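Local coordinates for formiminotetrahydrofolate cyclodeaminase (Thermotoga maritima, PDB 1O5H), which probably catalyses the cyclisation and deamination of 5-formiminotetrahydrofolate to 5,10-methenyltetrahydrofolate with release of ammonia, at residues A[71-76]-A[135-140]; A[82-87]-A[128-133]; A[97-102]-A[115-120]; A[148-153]-A[200-205]; A[166-171]-A[186-191]. All coordinates share one frame; numbering follows the deposited sequence.

Overall arrangement
The chain is an all-helical bundle, and the five contacts sample two helical hairpins within it. Interactions 1, 2 and 3 all join helix 68-100 to helix 107-141, nested one inside the next along the chain. They run from the open end of that hairpin towards its turn, with the centres of 1 and 3 about 34 Å apart. Interactions 4 and 5 join helix 147-172 to helix 178-206, with 5 nested inside 4 and centres about 24 Å apart. The hairpins lie against each other: interaction 1 touches 4, and interaction 5 touches both 2 and 3. Interactions 2, 4 and 5 also touch the second subunit, so the same helices build the core and the dimer.

Interaction 1: A[71-76]-A[135-140]; sequences MERIVE and LEKLAE
Leu138 reaches from helix 107-141 towards Met71 and Ile74 of helix 68-100, and its side chain is the one to follow. CB starts well back from the other helix. CG lies anti to the carbonyl carbon (chi1 -67°) and comes within 4.3 Å of Ile74 CD1. From there the two methyls part company. CD2 makes the real contact, touching the selenium of Met71, modelled as selenomethionine, at 3.8 Å. The same CD2 also meets Ile74 CD1 at 3.8 Å, so one methyl serves two partners. CD1 stays farther from both of them.

The partners arrive differently. Ile74 leaves its backbone towards the opposing helix and slides past Leu138 in the opposite direction, whereas Met71 starts off to the flank and bends at chi2 and chi3, which brings its selenium in beside the leucine.

At the solvent-facing border, Arg73 and Lys137 cross at about a right angle, with Arg73 NH2 4.1 Å from Lys137 NZ. These like charges are not left to face each other alone: Glu134 and Glu70 both form salt bridges with Arg73 NH2, and Glu70 is also a weak, long partner of Lys137.

The local helix axes approach to 11.5 Å at 144° between their N-to-C directions, an antiparallel pairing in which side chains bridge a fairly wide gap. Helix 36-56 touches Leu138 and Val75, helix 178-206 flanks Ala139 and Glu136, and helix 147-172 packs on Leu135, so helix 107-141 is surrounded by neighbours on several faces.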
# COMPACT_ATOMS: atom_id res chain seq x y z
N MSE A 71 21.77 -9.32 -7.49
CA MSE A 71 20.63 -9.77 -6.69
C MSE A 71 20.94 -9.77 -5.20
O MSE A 71 20.14 -9.29 -4.40
CB MSE A 71 20.13 -11.15 -7.14
CG MSE A 71 19.58 -11.18 -8.56
SE MSE A 71 18.01 -10.05 -8.83
CE MSE A 71 18.47 -9.11 -10.50
N GLU A 72 22.10 -10.28 -4.82
CA GLU A 72 22.47 -10.23 -3.41
C GLU A 72 22.59 -8.80 -2.92
O GLU A 72 22.30 -8.51 -1.76
CB GLU A 72 23.76 -10.98 -3.16
CG GLU A 72 23.52 -12.47 -2.97
CD GLU A 72 24.66 -13.34 -3.50
OE1 GLU A 72 25.47 -12.85 -4.32
OE2 GLU A 72 24.74 -14.53 -3.11
N ARG A 73 23.00 -7.91 -3.82
CA ARG A 73 23.12 -6.50 -3.54
C ARG A 73 21.75 -5.90 -3.21
O ARG A 73 21.64 -5.06 -2.31
CB ARG A 73 23.75 -5.79 -4.75
CG ARG A 73 24.31 -4.39 -4.46
CD ARG A 73 24.46 -3.49 -5.70
NE ARG A 73 23.18 -3.32 -6.39
CZ ARG A 73 22.22 -2.46 -6.03
NH1 ARG A 73 22.39 -1.67 -4.97
NH2 ARG A 73 21.09 -2.39 -6.73
N ILE A 74 20.72 -6.33 -3.93
CA ILE A 74 19.37 -5.82 -3.73
C ILE A 74 18.79 -6.35 -2.43
O ILE A 74 18.27 -5.59 -1.62
CB ILE A 74 18.46 -6.21 -4.92
CG1 ILE A 74 18.92 -5.48 -6.18
CG2 ILE A 74 17.01 -5.84 -4.62
CD1 ILE A 74 18.29 -5.98 -7.43
N VAL A 75 18.89 -7.66 -2.25
CA VAL A 75 18.48 -8.26 -0.99
C VAL A 75 18.98 -7.43 0.20
O VAL A 75 18.20 -7.02 1.07
CB VAL A 75 18.97 -9.68 -0.89
CG1 VAL A 75 18.78 -10.22 0.52
CG2 VAL A 75 18.23 -10.53 -1.90
N GLU A 76 20.27 -7.14 0.21
CA GLU A 76 20.90 -6.36 1.27
C GLU A 76 20.31 -4.96 1.37
O GLU A 76 20.03 -4.48 2.47
CB GLU A 76 22.43 -6.34 1.11
CG GLU A 76 23.16 -5.18 1.77
CD GLU A 76 23.41 -5.37 3.25
OE1 GLU A 76 24.56 -5.74 3.62
OE2 GLU A 76 22.47 -5.14 4.05
N LEU A 135 13.20 -1.88 -8.48
CA LEU A 135 12.10 -2.54 -9.15
C LEU A 135 12.35 -2.44 -10.61
O LEU A 135 12.07 -3.39 -11.33
CB LEU A 135 10.75 -1.93 -8.78
CG LEU A 135 10.30 -2.25 -7.35
CD1 LEU A 135 8.94 -1.71 -7.03
CD2 LEU A 135 10.28 -3.75 -7.13
N GLU A 136 12.94 -1.35 -11.08
CA GLU A 136 13.28 -1.32 -12.50
C GLU A 136 14.33 -2.41 -12.85
O GLU A 136 14.20 -3.12 -13.86
CB GLU A 136 13.74 0.04 -12.96
CG GLU A 136 13.80 0.11 -14.46
CD GLU A 136 14.22 1.46 -14.99
OE1 GLU A 136 14.10 2.48 -14.27
OE2 GLU A 136 14.65 1.50 -16.15
N LYS A 137 15.35 -2.55 -12.02
CA LYS A 137 16.33 -3.60 -12.25
C LYS A 137 15.66 -4.96 -12.17
O LYS A 137 15.90 -5.80 -13.03
CB LYS A 137 17.52 -3.48 -11.29
CG LYS A 137 18.50 -2.39 -11.74
CD LYS A 137 19.47 -1.94 -10.64
CE LYS A 137 20.27 -0.75 -11.12
NZ LYS A 137 21.57 -0.62 -10.41
N LEU A 138 14.78 -5.15 -11.20
CA LEU A 138 14.11 -6.45 -11.09
C LEU A 138 13.19 -6.76 -12.29
O LEU A 138 13.18 -7.87 -12.81
CB LEU A 138 13.34 -6.53 -9.78
CG LEU A 138 14.18 -6.54 -8.51
CD1 LEU A 138 13.29 -6.47 -7.31
CD2 LEU A 138 15.05 -7.77 -8.42
N ALA A 139 12.42 -5.77 -12.74
CA ALA A 139 11.61 -5.95 -13.93
C ALA A 139 12.45 -6.49 -15.06
O ALA A 139 11.98 -7.32 -15.84
CB ALA A 139 10.98 -4.64 -14.35
N GLU A 140 13.69 -6.02 -15.17
CA GLU A 140 14.46 -6.31 -16.37
C GLU A 140 15.29 -7.57 -16.25
O GLU A 140 15.31 -8.38 -17.15
CB GLU A 140 15.33 -5.11 -16.74
CG GLU A 140 15.94 -5.19 -18.13
CD GLU A 140 16.89 -4.03 -18.40
OE1 GLU A 140 16.81 -3.00 -17.67
OE2 GLU A 140 17.71 -4.16 -19.34

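Interaction 2: A[82-87]-A[128-133]; sequences RLKLFD and MKDLAH
Lys84 NZ looks across to Asp130 OD2 at 4.4 Å, too far for a salt bridge, though the opposite charges may still attract weakly. The two belong to an antiparallel helical hairpin, 68-100 followed by 107-141, here met midway along its length; the centre of the contact lies about 5 Å from the centre of the chain. Both side chains leave their backbones towards the opposing helix, at the more open border of the contact.

Deeper in, the contact becomes purely apolar. Leu85 points towards helix 107-141 and meets Met128, a selenomethionine in this model, with the two side chains crossing at about a right angle. Met128 does not aim directly at its partner; bends at chi2 (-56°) and chi3 (90°) swing the terminal methyl over to the leucine. Val124 and Val127 also touch Leu85, as does Cys48 of helix 36-56, while Cys157 and Val160 of helix 147-172 lie against Met128. The pair is thus shut into the core where these helices come together.

On another face of helix 68-100, Arg82 turns to the dimer partner: it forms salt bridges with Glu52 of its own chain and with Asp25 of the second subunit. The link between the two segments themselves is slight, and it comes down to one methyl: Met128 CE rests 3.7 Å from Leu85 CD1 and 4.1 Å from Leu85 CD2, touching both branches of the fork.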
# COMPACT_ATOMS: atom_id res chain seq x y z
N ARG A 82 13.94 -1.49 4.75
CA ARG A 82 12.93 -1.75 5.75
C ARG A 82 13.32 -1.11 7.08
O ARG A 82 12.51 -0.40 7.67
CB ARG A 82 12.68 -3.23 5.90
CG ARG A 82 12.02 -3.83 4.70
CD ARG A 82 10.99 -4.87 5.04
NE ARG A 82 11.52 -6.04 5.75
CZ ARG A 82 12.36 -6.89 5.20
NH1 ARG A 82 12.81 -6.69 3.97
NH2 ARG A 82 12.76 -7.94 5.90
N LEU A 83 14.56 -1.33 7.54
CA LEU A 83 15.00 -0.72 8.80
C LEU A 83 14.82 0.80 8.76
O LEU A 83 14.37 1.40 9.74
CB LEU A 83 16.44 -1.10 9.18
CG LEU A 83 16.80 -2.56 9.51
CD1 LEU A 83 18.31 -2.66 9.77
CD2 LEU A 83 16.00 -3.21 10.67
N LYS A 84 15.12 1.42 7.63
CA LYS A 84 14.96 2.86 7.53
C LYS A 84 13.49 3.25 7.64
O LYS A 84 13.13 4.19 8.39
CB LYS A 84 15.58 3.40 6.24
CG LYS A 84 17.11 3.56 6.34
CD LYS A 84 17.73 4.39 5.21
CE LYS A 84 18.37 3.54 4.11
NZ LYS A 84 18.54 4.34 2.87
N LEU A 85 12.64 2.50 6.93
CA LEU A 85 11.23 2.81 6.82
C LEU A 85 10.54 2.59 8.15
O LEU A 85 9.72 3.41 8.60
CB LEU A 85 10.57 1.98 5.72
CG LEU A 85 10.93 2.33 4.27
CD1 LEU A 85 10.44 1.27 3.32
CD2 LEU A 85 10.38 3.67 3.85
N PHE A 86 10.88 1.50 8.81
CA PHE A 86 10.35 1.31 10.16
C PHE A 86 10.80 2.42 11.10
O PHE A 86 10.05 2.82 11.99
CB PHE A 86 10.73 -0.05 10.71
CG PHE A 86 9.93 -1.17 10.10
CD1 PHE A 86 8.54 -1.08 10.03
CD2 PHE A 86 10.57 -2.31 9.63
CE1 PHE A 86 7.78 -2.12 9.48
CE2 PHE A 86 9.83 -3.35 9.09
CZ PHE A 86 8.43 -3.26 9.01
N ASP A 87 12.00 2.93 10.90
CA ASP A 87 12.42 4.00 11.75
C ASP A 87 11.61 5.24 11.41
O ASP A 87 11.18 5.99 12.31
CB ASP A 87 13.92 4.26 11.64
CG ASP A 87 14.40 5.20 12.72
OD1 ASP A 87 14.34 4.81 13.91
OD2 ASP A 87 14.81 6.35 12.49
N MSE A 128 11.60 5.40 -1.24
CA MSE A 128 10.79 4.98 -2.37
C MSE A 128 11.51 5.17 -3.69
O MSE A 128 11.50 4.28 -4.53
CB MSE A 128 9.43 5.68 -2.39
CG MSE A 128 8.50 5.22 -1.27
SE MSE A 128 8.20 3.25 -1.23
CE MSE A 128 9.67 2.61 -0.06
N LYS A 129 12.17 6.31 -3.88
CA LYS A 129 13.01 6.45 -5.07
C LYS A 129 14.00 5.27 -5.20
O LYS A 129 14.20 4.73 -6.29
CB LYS A 129 13.75 7.79 -5.05
CG LYS A 129 14.71 8.08 -6.21
CD LYS A 129 16.09 7.48 -6.01
CE LYS A 129 16.84 8.04 -4.80
NZ LYS A 129 16.94 9.53 -4.78
N ASP A 130 14.62 4.87 -4.10
CA ASP A 130 15.53 3.73 -4.16
C ASP A 130 14.78 2.48 -4.55
O ASP A 130 15.25 1.74 -5.38
CB ASP A 130 16.22 3.51 -2.83
CG ASP A 130 17.20 4.61 -2.51
OD1 ASP A 130 17.72 5.23 -3.48
OD2 ASP A 130 17.52 4.90 -1.33
N LEU A 131 13.62 2.26 -3.95
CA LEU A 131 12.85 1.06 -4.22
C LEU A 131 12.50 1.03 -5.68
O LEU A 131 12.66 0.01 -6.33
CB LEU A 131 11.60 1.00 -3.37
CG LEU A 131 10.61 -0.12 -3.68
CD1 LEU A 131 11.27 -1.47 -3.52
CD2 LEU A 131 9.35 -0.05 -2.81
N ALA A 132 12.07 2.16 -6.22
CA ALA A 132 11.66 2.21 -7.61
C ALA A 132 12.80 1.77 -8.51
O ALA A 132 12.62 0.93 -9.34
CB ALA A 132 11.20 3.59 -7.99
N HIS A 133 13.99 2.33 -8.31
CA HIS A 133 15.15 1.98 -9.14
C HIS A 133 15.46 0.49 -9.08
O HIS A 133 15.86 -0.10 -10.09
CB HIS A 133 16.40 2.80 -8.79
CG HIS A 133 16.45 4.15 -9.45
ND1 HIS A 133 16.65 4.32 -10.80
CD2 HIS A 133 16.32 5.40 -8.94
CE1 HIS A 133 16.63 5.61 -11.10
NE2 HIS A 133 16.43 6.29 -9.98

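Interaction 3: A[97-102]-A[115-120]; sequences EKVMKA and KEAASV
Lys98 and Glu116 form a salt bridge across the antiparallel helical hairpin of 68-100 and 107-141, close to the turn that joins them. The ionic part comes first. Lys98 NZ donates to Glu116 OE1 over 2.8 Å, arriving on the syn side of that oxygen and 28° out of the carboxylate plane. Glu116 OE2 lies 3.5 Å from the same Lys98 NZ, so the ammonium leans on one oxygen more than the other. The lysine reaches this far because CG stands anti to the backbone N (chi1 -163°) and the rest of the chain is extended. Its methylene CD passes 3.6 Å from Glu116 OE1 on the way. Both residues are exposed, and the bridge ties the helices together along the solvent side.

The apolar part lies further in, where the backbones are nearest, with Val99 CA 7.4 Å from Ala117 CA. Val99 CG2 meets Ala117 CB at 3.9 Å, a small side chain allowing the close approach. Ala113 and Leu114 also touch Val99, and Ala95 lies on Ala117, continuing the seam.

The last group is hydrogen bonding inside a single helix. Lys115, whose ammonium is held by Asp177, lends its carbonyl to a serine one turn later: Ser119 OG donates to Lys115 O over 3.1 Å, from above the carbonyl plane, 36° out of it.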
# COMPACT_ATOMS: atom_id res chain seq x y z
N GLU A 97 3.90 14.56 17.42
CA GLU A 97 3.79 14.93 18.83
C GLU A 97 4.48 16.25 19.06
O GLU A 97 3.90 17.16 19.62
CB GLU A 97 4.42 13.89 19.76
CG GLU A 97 3.92 12.46 19.58
CD GLU A 97 2.51 12.22 20.11
OE1 GLU A 97 1.88 13.15 20.66
OE2 GLU A 97 2.03 11.06 19.98
N LYS A 98 5.73 16.32 18.64
CA LYS A 98 6.53 17.52 18.78
C LYS A 98 5.89 18.78 18.16
O LYS A 98 5.87 19.82 18.80
CB LYS A 98 7.91 17.26 18.20
CG LYS A 98 8.93 18.24 18.64
CD LYS A 98 10.22 18.08 17.85
CE LYS A 98 11.28 19.04 18.38
NZ LYS A 98 12.61 18.78 17.79
N VAL A 99 5.36 18.69 16.94
CA VAL A 99 4.62 19.81 16.33
C VAL A 99 3.37 20.20 17.15
O VAL A 99 3.21 21.36 17.52
CB VAL A 99 4.24 19.54 14.85
CG1 VAL A 99 3.10 20.47 14.36
CG2 VAL A 99 5.46 19.67 13.96
N MSE A 100 2.49 19.23 17.42
CA MSE A 100 1.28 19.48 18.20
C MSE A 100 1.67 20.06 19.55
O MSE A 100 1.06 21.04 19.99
CB MSE A 100 0.44 18.20 18.34
CG MSE A 100 -0.83 18.31 19.19
SE MSE A 100 -0.63 17.63 21.07
CE MSE A 100 -0.88 19.39 22.25
N LYS A 101 2.71 19.50 20.19
CA LYS A 101 3.20 20.02 21.48
C LYS A 101 4.08 21.26 21.30
O LYS A 101 5.06 21.45 22.02
CB LYS A 101 3.95 18.95 22.28
N ALA A 102 3.72 22.08 20.33
CA ALA A 102 4.41 23.34 20.06
C ALA A 102 3.48 24.36 19.40
O ALA A 102 3.86 25.53 19.30
CB ALA A 102 5.64 23.10 19.20
N LYS A 115 9.57 21.88 10.33
CA LYS A 115 10.61 21.50 9.37
C LYS A 115 10.99 20.06 9.54
O LYS A 115 11.03 19.30 8.57
CB LYS A 115 11.87 22.37 9.51
CG LYS A 115 11.76 23.75 8.86
CD LYS A 115 13.01 24.58 9.11
CE LYS A 115 12.75 26.07 9.00
NZ LYS A 115 13.97 26.70 8.47
N GLU A 116 11.27 19.66 10.77
CA GLU A 116 11.64 18.28 11.04
C GLU A 116 10.53 17.38 10.57
O GLU A 116 10.79 16.41 9.88
CB GLU A 116 11.92 18.05 12.52
CG GLU A 116 13.27 18.57 12.96
CD GLU A 116 13.51 18.38 14.45
OE1 GLU A 116 12.64 17.81 15.14
OE2 GLU A 116 14.58 18.82 14.93
N ALA A 117 9.30 17.73 10.93
CA ALA A 117 8.15 16.91 10.56
C ALA A 117 8.03 16.73 9.05
O ALA A 117 7.81 15.64 8.56
CB ALA A 117 6.90 17.49 11.12
N ALA A 118 8.21 17.81 8.31
CA ALA A 118 8.13 17.74 6.88
C ALA A 118 9.23 16.84 6.30
O ALA A 118 9.05 16.25 5.24
CB ALA A 118 8.22 19.12 6.32
N SER A 119 10.35 16.71 7.00
CA SER A 119 11.49 15.95 6.48
C SER A 119 11.20 14.48 6.51
O SER A 119 11.77 13.72 5.72
CB SER A 119 12.76 16.19 7.30
OG SER A 119 13.15 17.54 7.19
N VAL A 120 10.34 14.07 7.43
CA VAL A 120 10.11 12.66 7.60
C VAL A 120 9.54 12.02 6.34
O VAL A 120 10.21 11.14 5.77
CB VAL A 120 9.26 12.34 8.82
CG1 VAL A 120 8.90 10.87 8.83
CG2 VAL A 120 10.02 12.73 10.06

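Interaction 4: A[148-153]-A[200-205]; sequences SDTLNA and QRVKKM
Leu151, Val202 and Lys203 carry most of the buried surface here, joining helix 147-172 to helix 178-206. Leu151 gives up the largest share. Its CB leaves the backbone off to one flank, but the branched end comes round, and CD2 lands on Lys203 CG at 3.8 Å. The two side chains cross at about a right angle, so the leucine methyl presses on the aliphatic root of the lysine, well short of its charge. This is also where the backbones are nearest, with Leu151 CA 6.7 Å from Lys203 CA.

Beyond CG the lysine bends at chi3 and chi4, and its ammonium finds weak partners instead: a weak hydrogen bond with Tyr199 and a weak, long ion pair with Asp155.

Val202 sets out from its helix in the direction of helix 147-172. With CG1 anti to the backbone N (chi1 172°), that methyl comes to 4.4 Å from Thr150 CG2, a loose apolar touch. Leu206 lies on both Thr150 and Leu151, and Leu135 of helix 107-141 packs on Thr150.

The second subunit takes part as well: its Val166 touches Leu151, its Gln162 touches Lys203, and its Asn167 accepts a hydrogen bond from Asn152. The two segments lie near the start of helix 147-172 and the end of helix 178-206, and they meet through aliphatic groups. This is therefore the open end of a helical hairpin in an all-helical bundle, with one side of helix 147-172 given to the dimer.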
# COMPACT_ATOMS: atom_id res chain seq x y z
N SER A 148 4.77 -10.63 -11.51
CA SER A 148 3.60 -10.17 -10.77
C SER A 148 4.04 -9.50 -9.46
O SER A 148 3.61 -8.38 -9.15
CB SER A 148 2.65 -11.33 -10.49
OG SER A 148 2.96 -11.94 -9.26
N ASP A 149 4.92 -10.15 -8.71
CA ASP A 149 5.33 -9.57 -7.44
C ASP A 149 6.10 -8.28 -7.59
O ASP A 149 5.95 -7.37 -6.80
CB ASP A 149 6.12 -10.57 -6.63
CG ASP A 149 5.28 -11.70 -6.15
OD1 ASP A 149 4.12 -11.44 -5.75
OD2 ASP A 149 5.68 -12.89 -6.15
N THR A 150 6.90 -8.18 -8.63
CA THR A 150 7.55 -6.92 -8.93
C THR A 150 6.53 -5.83 -9.22
O THR A 150 6.64 -4.72 -8.69
CB THR A 150 8.44 -7.10 -10.13
OG1 THR A 150 9.44 -8.08 -9.80
CG2 THR A 150 9.22 -5.81 -10.41
N LEU A 151 5.55 -6.15 -10.07
CA LEU A 151 4.54 -5.19 -10.47
C LEU A 151 3.80 -4.74 -9.23
O LEU A 151 3.60 -3.56 -9.01
CB LEU A 151 3.55 -5.81 -11.44
CG LEU A 151 3.34 -5.07 -12.75
CD1 LEU A 151 2.16 -5.67 -13.42
CD2 LEU A 151 3.15 -3.54 -12.58
N ASN A 152 3.43 -5.70 -8.41
CA ASN A 152 2.71 -5.40 -7.21
C ASN A 152 3.51 -4.42 -6.42
O ASN A 152 2.97 -3.44 -5.90
CB ASN A 152 2.49 -6.67 -6.40
CG ASN A 152 1.42 -7.55 -7.00
OD1 ASN A 152 0.78 -7.19 -8.01
ND2 ASN A 152 1.19 -8.68 -6.37
N ALA A 153 4.82 -4.67 -6.34
CA ALA A 153 5.66 -3.80 -5.54
C ALA A 153 5.74 -2.42 -6.18
O ALA A 153 5.76 -1.41 -5.47
CB ALA A 153 6.99 -4.38 -5.33
N GLN A 200 6.55 3.94 -14.50
CA GLN A 200 6.00 3.79 -15.82
C GLN A 200 6.79 2.73 -16.62
O GLN A 200 6.19 1.81 -17.20
CB GLN A 200 6.00 5.14 -16.52
CG GLN A 200 4.68 5.50 -17.16
CD GLN A 200 3.61 5.82 -16.14
OE1 GLN A 200 2.67 5.05 -15.94
NE2 GLN A 200 3.76 6.96 -15.49
N ARG A 201 8.12 2.85 -16.63
CA ARG A 201 8.95 1.83 -17.28
C ARG A 201 8.62 0.45 -16.73
O ARG A 201 8.36 -0.45 -17.51
CB ARG A 201 10.45 2.16 -17.19
CG ARG A 201 10.91 3.22 -18.18
CD ARG A 201 12.40 3.45 -18.18
NE ARG A 201 12.91 3.81 -16.85
CZ ARG A 201 12.86 5.03 -16.32
NH1 ARG A 201 12.31 6.04 -17.00
NH2 ARG A 201 13.35 5.25 -15.11
N VAL A 202 8.59 0.27 -15.41
CA VAL A 202 8.30 -1.04 -14.87
C VAL A 202 6.95 -1.54 -15.37
O VAL A 202 6.87 -2.61 -15.98
CB VAL A 202 8.32 -1.06 -13.37
CG1 VAL A 202 7.82 -2.42 -12.86
CG2 VAL A 202 9.73 -0.76 -12.88
N LYS A 203 5.88 -0.77 -15.13
CA LYS A 203 4.60 -1.06 -15.77
C LYS A 203 4.70 -1.41 -17.30
O LYS A 203 4.18 -2.43 -17.73
CB LYS A 203 3.63 0.07 -15.53
CG LYS A 203 2.75 -0.15 -14.29
CD LYS A 203 1.99 1.10 -13.94
CE LYS A 203 0.64 1.22 -14.62
NZ LYS A 203 -0.46 0.76 -13.70
N LYS A 204 5.38 -0.59 -18.09
CA LYS A 204 5.43 -0.82 -19.53
C LYS A 204 6.10 -2.16 -19.80
O LYS A 204 5.53 -3.00 -20.46
CB LYS A 204 6.14 0.35 -20.22
CG LYS A 204 5.95 0.47 -21.74
N MSE A 205 7.30 -2.37 -19.25
CA MSE A 205 7.99 -3.65 -19.30
C MSE A 205 7.18 -4.86 -18.82
O MSE A 205 7.23 -5.91 -19.42
CB MSE A 205 9.24 -3.54 -18.45
CG MSE A 205 10.49 -4.16 -19.04
SE MSE A 205 11.92 -3.56 -17.85
CE MSE A 205 11.72 -1.49 -18.04

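Interaction 5: A[166-171]-A[186-191]; sequences VNVLIN and EELEEQ
Near the turn of the hairpin formed by helices 147-172 and 178-206, Leu188 packs on Val168 and Leu169. One methyl does the work. Leu188 CD2 touches Leu169 CD2 at 3.7 Å and Val168 CG1 at 4.1 Å. Val168 comes at it tip to tip, both side chains pointing across the gap, whereas Leu169 starts to one side and crosses the leucine at about a right angle. Leu188 has CG anti to the backbone N (chi1 176°), which carries the fork outward to meet the two. Phe161 and Lys165 touch the same leucine, so it lies among Phe161, Lys165, Val168 and Leu169, over about two turns of helix 147-172. Pro121 and Met122 of helix 107-141 close over Val168.

Away from this seam, helix 147-172 bonds to itself: Asn171 ND2 donates to Asn167 O over 2.7 Å with an N-H...O angle of 160°. The oxygen lies nearly in the amide plane of Asn171, 8° out of it, so the bond fixes the turn of that amide.

The second subunit also lies against helix 147-172 here: its Val210 rests on Leu169 and its Ser148 on Ile170. Leu188, packed between Val168 and Leu169, forms the apolar seam of an antiparallel helical hairpin, in a bundle that pairs with a second subunit.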
# COMPACT_ATOMS: atom_id res chain seq x y z
N VAL A 166 1.61 13.94 -0.25
CA VAL A 166 0.60 14.69 0.47
C VAL A 166 1.10 15.11 1.86
O VAL A 166 0.93 16.26 2.29
CB VAL A 166 -0.74 13.96 0.52
CG1 VAL A 166 -1.61 14.45 1.70
CG2 VAL A 166 -1.47 14.15 -0.80
N ASN A 167 1.75 14.18 2.57
CA ASN A 167 2.22 14.52 3.89
C ASN A 167 3.34 15.55 3.90
O ASN A 167 3.35 16.45 4.75
CB ASN A 167 2.51 13.26 4.69
CG ASN A 167 1.25 12.46 4.97
OD1 ASN A 167 1.22 11.25 4.79
ND2 ASN A 167 0.19 13.14 5.37
N VAL A 168 4.25 15.47 2.93
CA VAL A 168 5.20 16.57 2.73
C VAL A 168 4.50 17.92 2.52
O VAL A 168 4.82 18.90 3.20
CB VAL A 168 6.15 16.31 1.58
CG1 VAL A 168 6.87 17.58 1.19
CG2 VAL A 168 7.15 15.28 2.00
N LEU A 169 3.53 17.97 1.61
CA LEU A 169 2.89 19.26 1.36
C LEU A 169 2.04 19.80 2.50
O LEU A 169 2.07 21.01 2.74
CB LEU A 169 2.12 19.28 0.06
CG LEU A 169 2.98 18.93 -1.14
CD1 LEU A 169 2.17 19.03 -2.40
CD2 LEU A 169 4.15 19.85 -1.22
N ILE A 170 1.30 18.95 3.21
CA ILE A 170 0.53 19.48 4.34
C ILE A 170 1.45 20.17 5.32
O ILE A 170 1.08 21.19 5.88
CB ILE A 170 -0.39 18.44 5.06
CG1 ILE A 170 0.43 17.25 5.59
CG2 ILE A 170 -1.60 18.08 4.15
CD1 ILE A 170 -0.26 16.35 6.66
N ASN A 171 2.65 19.64 5.50
CA ASN A 171 3.59 20.29 6.40
C ASN A 171 4.21 21.56 5.87
O ASN A 171 4.21 22.60 6.56
CB ASN A 171 4.63 19.30 6.82
CG ASN A 171 4.08 18.31 7.80
OD1 ASN A 171 4.01 18.58 9.00
ND2 ASN A 171 3.66 17.16 7.31
N GLU A 186 11.44 21.57 -4.50
CA GLU A 186 12.33 21.18 -5.56
C GLU A 186 12.74 19.70 -5.51
O GLU A 186 12.60 18.97 -6.50
CB GLU A 186 13.56 22.04 -5.51
CG GLU A 186 14.36 21.88 -6.76
CD GLU A 186 13.63 22.46 -7.94
OE1 GLU A 186 13.73 23.69 -8.13
OE2 GLU A 186 12.95 21.69 -8.64
N GLU A 187 13.25 19.27 -4.35
CA GLU A 187 13.59 17.89 -4.11
C GLU A 187 12.41 16.99 -4.40
O GLU A 187 12.50 16.01 -5.11
CB GLU A 187 13.96 17.71 -2.66
CG GLU A 187 14.64 16.37 -2.41
CD GLU A 187 14.92 16.08 -0.94
OE1 GLU A 187 14.73 16.95 -0.08
OE2 GLU A 187 15.36 14.95 -0.65
N LEU A 188 11.27 17.33 -3.82
CA LEU A 188 10.07 16.57 -4.09
C LEU A 188 9.85 16.38 -5.60
O LEU A 188 9.49 15.31 -6.05
CB LEU A 188 8.89 17.30 -3.48
CG LEU A 188 7.53 16.72 -3.74
CD1 LEU A 188 7.53 15.24 -3.41
CD2 LEU A 188 6.52 17.47 -2.87
N GLU A 189 10.08 17.43 -6.37
CA GLU A 189 9.78 17.45 -7.79
C GLU A 189 10.62 16.40 -8.52
O GLU A 189 10.14 15.65 -9.39
CB GLU A 189 10.10 18.84 -8.30
CG GLU A 189 9.26 19.29 -9.45
CD GLU A 189 9.53 20.72 -9.86
OE1 GLU A 189 10.71 21.15 -10.02
OE2 GLU A 189 8.53 21.42 -10.06
N GLU A 190 11.89 16.36 -8.13
CA GLU A 190 12.88 15.45 -8.65
C GLU A 190 12.63 14.02 -8.25
O GLU A 190 12.68 13.12 -9.09
CB GLU A 190 14.19 15.82 -8.09
CG GLU A 190 14.43 17.28 -8.10
CD GLU A 190 15.73 17.56 -8.76
OE1 GLU A 190 15.82 17.08 -9.92
OE2 GLU A 190 16.61 18.19 -8.10
N GLN A 191 12.38 13.79 -6.97
CA GLN A 191 12.11 12.44 -6.55
C GLN A 191 10.89 11.96 -7.31
O GLN A 191 10.86 10.85 -7.83
CB GLN A 191 11.91 12.36 -5.05
CG GLN A 191 13.06 12.95 -4.25
CD GLN A 191 14.34 12.19 -4.41
OE1 GLN A 191 14.86 11.65 -3.45
NE2 GLN A 191 14.86 12.16 -5.62